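PDB 2OWN: putative Oleoyl-[acyl-carrier protein] thioesterase from Lactobacillus plantarum, which probably hydrolyses the thioester of oleoyl-acyl carrier protein, releasing the free fatty acid, as a double-hotdog acyl-ACP thioesterase. Local coordinates for residues I146-S154 and L202-E210. Numbering follows the deposited sequence.
Sequences IPRLPRPIS and LVHVDVRYE. With SO4 (sulfate ion), chain O.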
# COMPACT_ATOMS: atom_id res chain seq x y z
N ILE B 146 -3.17 34.06 -2.74
CA ILE B 146 -3.15 32.78 -2.04
C ILE B 146 -1.93 32.84 -1.09
O ILE B 146 -0.80 32.91 -1.60
CB ILE B 146 -3.00 31.56 -3.00
CG1 ILE B 146 -4.13 31.51 -4.03
CG2 ILE B 146 -2.95 30.24 -2.21
CD1 ILE B 146 -4.01 30.37 -5.03
N PRO B 147 -2.14 32.87 0.27
CA PRO B 147 -1.01 32.90 1.25
C PRO B 147 0.04 31.79 1.05
O PRO B 147 -0.32 30.66 0.65
CB PRO B 147 -1.72 32.78 2.60
CG PRO B 147 -3.02 33.42 2.37
CD PRO B 147 -3.42 32.94 1.00
N ARG B 148 1.31 32.12 1.34
CA ARG B 148 2.43 31.19 1.15
C ARG B 148 2.36 30.11 2.24
O ARG B 148 2.21 30.44 3.42
CB ARG B 148 3.79 31.91 1.17
CG ARG B 148 4.90 31.16 0.43
CD ARG B 148 6.27 31.85 0.55
NE ARG B 148 6.98 31.54 1.79
CZ ARG B 148 8.15 32.08 2.19
NH1 ARG B 148 8.81 33.00 1.46
NH2 ARG B 148 8.67 31.69 3.37
N LEU B 149 2.44 28.84 1.85
CA LEU B 149 2.39 27.71 2.82
C LEU B 149 3.72 27.64 3.60
O LEU B 149 4.73 28.18 3.11
CB LEU B 149 2.08 26.35 2.15
CG LEU B 149 0.68 26.04 1.60
CD1 LEU B 149 0.16 27.03 0.56
CD2 LEU B 149 0.69 24.62 1.03
N PRO B 150 3.75 27.00 4.80
CA PRO B 150 5.02 26.86 5.55
C PRO B 150 6.08 26.11 4.74
O PRO B 150 5.80 25.01 4.27
CB PRO B 150 4.61 26.09 6.82
CG PRO B 150 3.17 26.31 6.95
CD PRO B 150 2.64 26.39 5.56
N ARG B 151 7.21 26.76 4.48
CA ARG B 151 8.29 26.16 3.69
C ARG B 151 9.09 25.11 4.48
O ARG B 151 9.27 25.28 5.70
CB ARG B 151 9.33 27.19 3.19
CG ARG B 151 8.93 28.04 2.01
CD ARG B 151 10.07 28.99 1.68
NE ARG B 151 9.90 29.72 0.42
CZ ARG B 151 10.73 30.67 -0.05
NH1 ARG B 151 11.84 31.06 0.62
NH2 ARG B 151 10.46 31.24 -1.22
N PRO B 152 9.55 24.02 3.79
CA PRO B 152 10.45 23.10 4.47
C PRO B 152 11.84 23.77 4.64
O PRO B 152 12.15 24.78 3.98
CB PRO B 152 10.55 21.89 3.52
CG PRO B 152 9.54 22.09 2.49
CD PRO B 152 9.25 23.54 2.42
N ILE B 153 12.65 23.20 5.54
CA ILE B 153 14.03 23.65 5.80
C ILE B 153 14.83 23.37 4.52
O ILE B 153 14.61 22.33 3.87
CB ILE B 153 14.68 22.93 7.02
CG1 ILE B 153 13.94 23.28 8.32
CG2 ILE B 153 16.17 23.30 7.18
CD1 ILE B 153 14.45 22.52 9.55
N SER B 154 15.70 24.31 4.14
CA SER B 154 16.55 24.15 2.96
C SER B 154 17.56 23.07 3.38
O SER B 154 18.34 23.30 4.32
CB SER B 154 17.23 25.46 2.54
OG SER B 154 17.92 25.29 1.32
N LEU B 202 3.78 11.84 14.56
CA LEU B 202 3.73 12.96 13.62
C LEU B 202 2.91 14.12 14.18
O LEU B 202 1.84 13.90 14.75
CB LEU B 202 3.13 12.52 12.27
CG LEU B 202 3.94 11.47 11.50
CD1 LEU B 202 3.07 10.75 10.51
CD2 LEU B 202 5.18 12.11 10.84
N VAL B 203 3.47 15.33 14.07
CA VAL B 203 2.85 16.59 14.49
C VAL B 203 2.57 17.46 13.25
O VAL B 203 1.45 17.98 13.12
CB VAL B 203 3.73 17.36 15.53
CG1 VAL B 203 3.10 18.69 15.95
CG2 VAL B 203 3.94 16.49 16.76
N HIS B 204 3.58 17.63 12.39
CA HIS B 204 3.47 18.45 11.18
C HIS B 204 4.36 17.95 10.03
O HIS B 204 5.39 17.34 10.30
CB HIS B 204 3.85 19.89 11.56
CG HIS B 204 3.26 20.94 10.67
ND1 HIS B 204 3.85 21.35 9.49
CD2 HIS B 204 2.13 21.67 10.82
CE1 HIS B 204 3.08 22.29 8.95
NE2 HIS B 204 2.05 22.50 9.73
N VAL B 205 3.94 18.19 8.78
CA VAL B 205 4.70 17.82 7.57
C VAL B 205 4.56 18.91 6.47
O VAL B 205 3.45 19.35 6.20
CB VAL B 205 4.22 16.46 6.95
CG1 VAL B 205 5.09 16.07 5.74
CG2 VAL B 205 4.23 15.31 7.98
N ASP B 206 5.70 19.34 5.91
CA ASP B 206 5.78 20.29 4.77
C ASP B 206 6.42 19.55 3.62
O ASP B 206 7.43 18.90 3.86
CB ASP B 206 6.67 21.48 5.06
CG ASP B 206 6.15 22.36 6.14
OD1 ASP B 206 4.91 22.47 6.32
OD2 ASP B 206 7.01 23.01 6.76
N VAL B 207 5.86 19.66 2.42
CA VAL B 207 6.41 18.99 1.22
C VAL B 207 6.48 19.98 0.05
O VAL B 207 5.56 20.78 -0.11
CB VAL B 207 5.55 17.78 0.76
CG1 VAL B 207 6.26 16.98 -0.34
CG2 VAL B 207 5.25 16.84 1.92
N ARG B 208 7.57 19.93 -0.71
CA ARG B 208 7.79 20.72 -1.94
C ARG B 208 8.24 19.72 -3.01
O ARG B 208 9.23 19.04 -2.79
CB ARG B 208 8.87 21.79 -1.75
CG ARG B 208 8.48 22.97 -0.87
CD ARG B 208 7.50 23.89 -1.55
NE ARG B 208 7.17 25.06 -0.74
CZ ARG B 208 6.24 25.13 0.23
NH1 ARG B 208 5.49 24.08 0.59
NH2 ARG B 208 6.07 26.29 0.88
N TYR B 209 7.49 19.62 -4.12
CA TYR B 209 7.83 18.73 -5.25
C TYR B 209 8.49 19.61 -6.30
O TYR B 209 7.83 20.52 -6.81
CB TYR B 209 6.60 18.03 -5.82
CG TYR B 209 5.85 17.21 -4.80
CD1 TYR B 209 6.24 15.89 -4.48
CD2 TYR B 209 4.71 17.75 -4.15
CE1 TYR B 209 5.51 15.12 -3.51
CE2 TYR B 209 3.98 17.00 -3.20
CZ TYR B 209 4.38 15.69 -2.88
OH TYR B 209 3.65 14.99 -1.96
N GLU B 210 9.77 19.37 -6.58
CA GLU B 210 10.54 20.13 -7.58
C GLU B 210 10.53 19.45 -8.95
O GLU B 210 10.26 20.11 -9.96
CB GLU B 210 12.00 20.37 -7.14
CG GLU B 210 12.23 21.24 -5.87
CD GLU B 210 12.00 20.55 -4.52
OE1 GLU B 210 11.72 19.34 -4.48
OE2 GLU B 210 12.14 21.24 -3.49
S SO4 O . 6.85 29.14 -2.31
O1 SO4 O . 6.89 29.04 -0.86
O2 SO4 O . 7.58 28.01 -2.88
O3 SO4 O . 5.45 29.10 -2.74
O4 SO4 O . 7.43 30.40 -2.76
O HOH W 1 3.91 23.35 3.45
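Arg208, a strand residue, reaches across to the 146-154 segment and makes weak hydrogen bonds at its guanidinium edge to both a backbone carbonyl and a sulfate, while one flat face lies against Pro152. The edge bonds are loose: NH2 of Arg208 lies 3.2 Å from Leu149 O, a weak hydrogen bond bent to 133° at the hydrogen, and the same nitrogen makes a weak bond to sulfate O1. Over the face, Pro152 CD sits 4.0 Å from Arg208 CZ, above the centre of the plane. The aliphatic part packs more closely, with Pro152 CD 3.4 Å from Arg208 CG; the bend at chi2 (-73°) folds the guanidinium back over this proline. The sulfate, probably from the crystallisation liquor, is shared with Arg151, whose NE points almost straight at O1 though the 3.3 Å bond is weak. The anion probably offsets the charge of the two guanidiniums, whose planes are steeply inclined to each other. An alanine in place of Arg208 would probably leave Leu149 O without this donor, Pro152 CD without its packing partner and the sulfate less firmly held. Two residues earlier on the strand, Asp206 OD1 and OD2 each lie 3.4 Å from Pro150 O, acceptor against acceptor with no hydrogen bond; a water donates to that carbonyl instead. Residues 149-152, in the loop between strands 141-142 and 162-167, run at 89° to residues 204-208 of strand 200-209. That strand pairs antiparallel with strands 61-72 and 246-256, and the crossing segment touches both neighbours, Leu149 resting on Gln67 and Pro152 on Thr251.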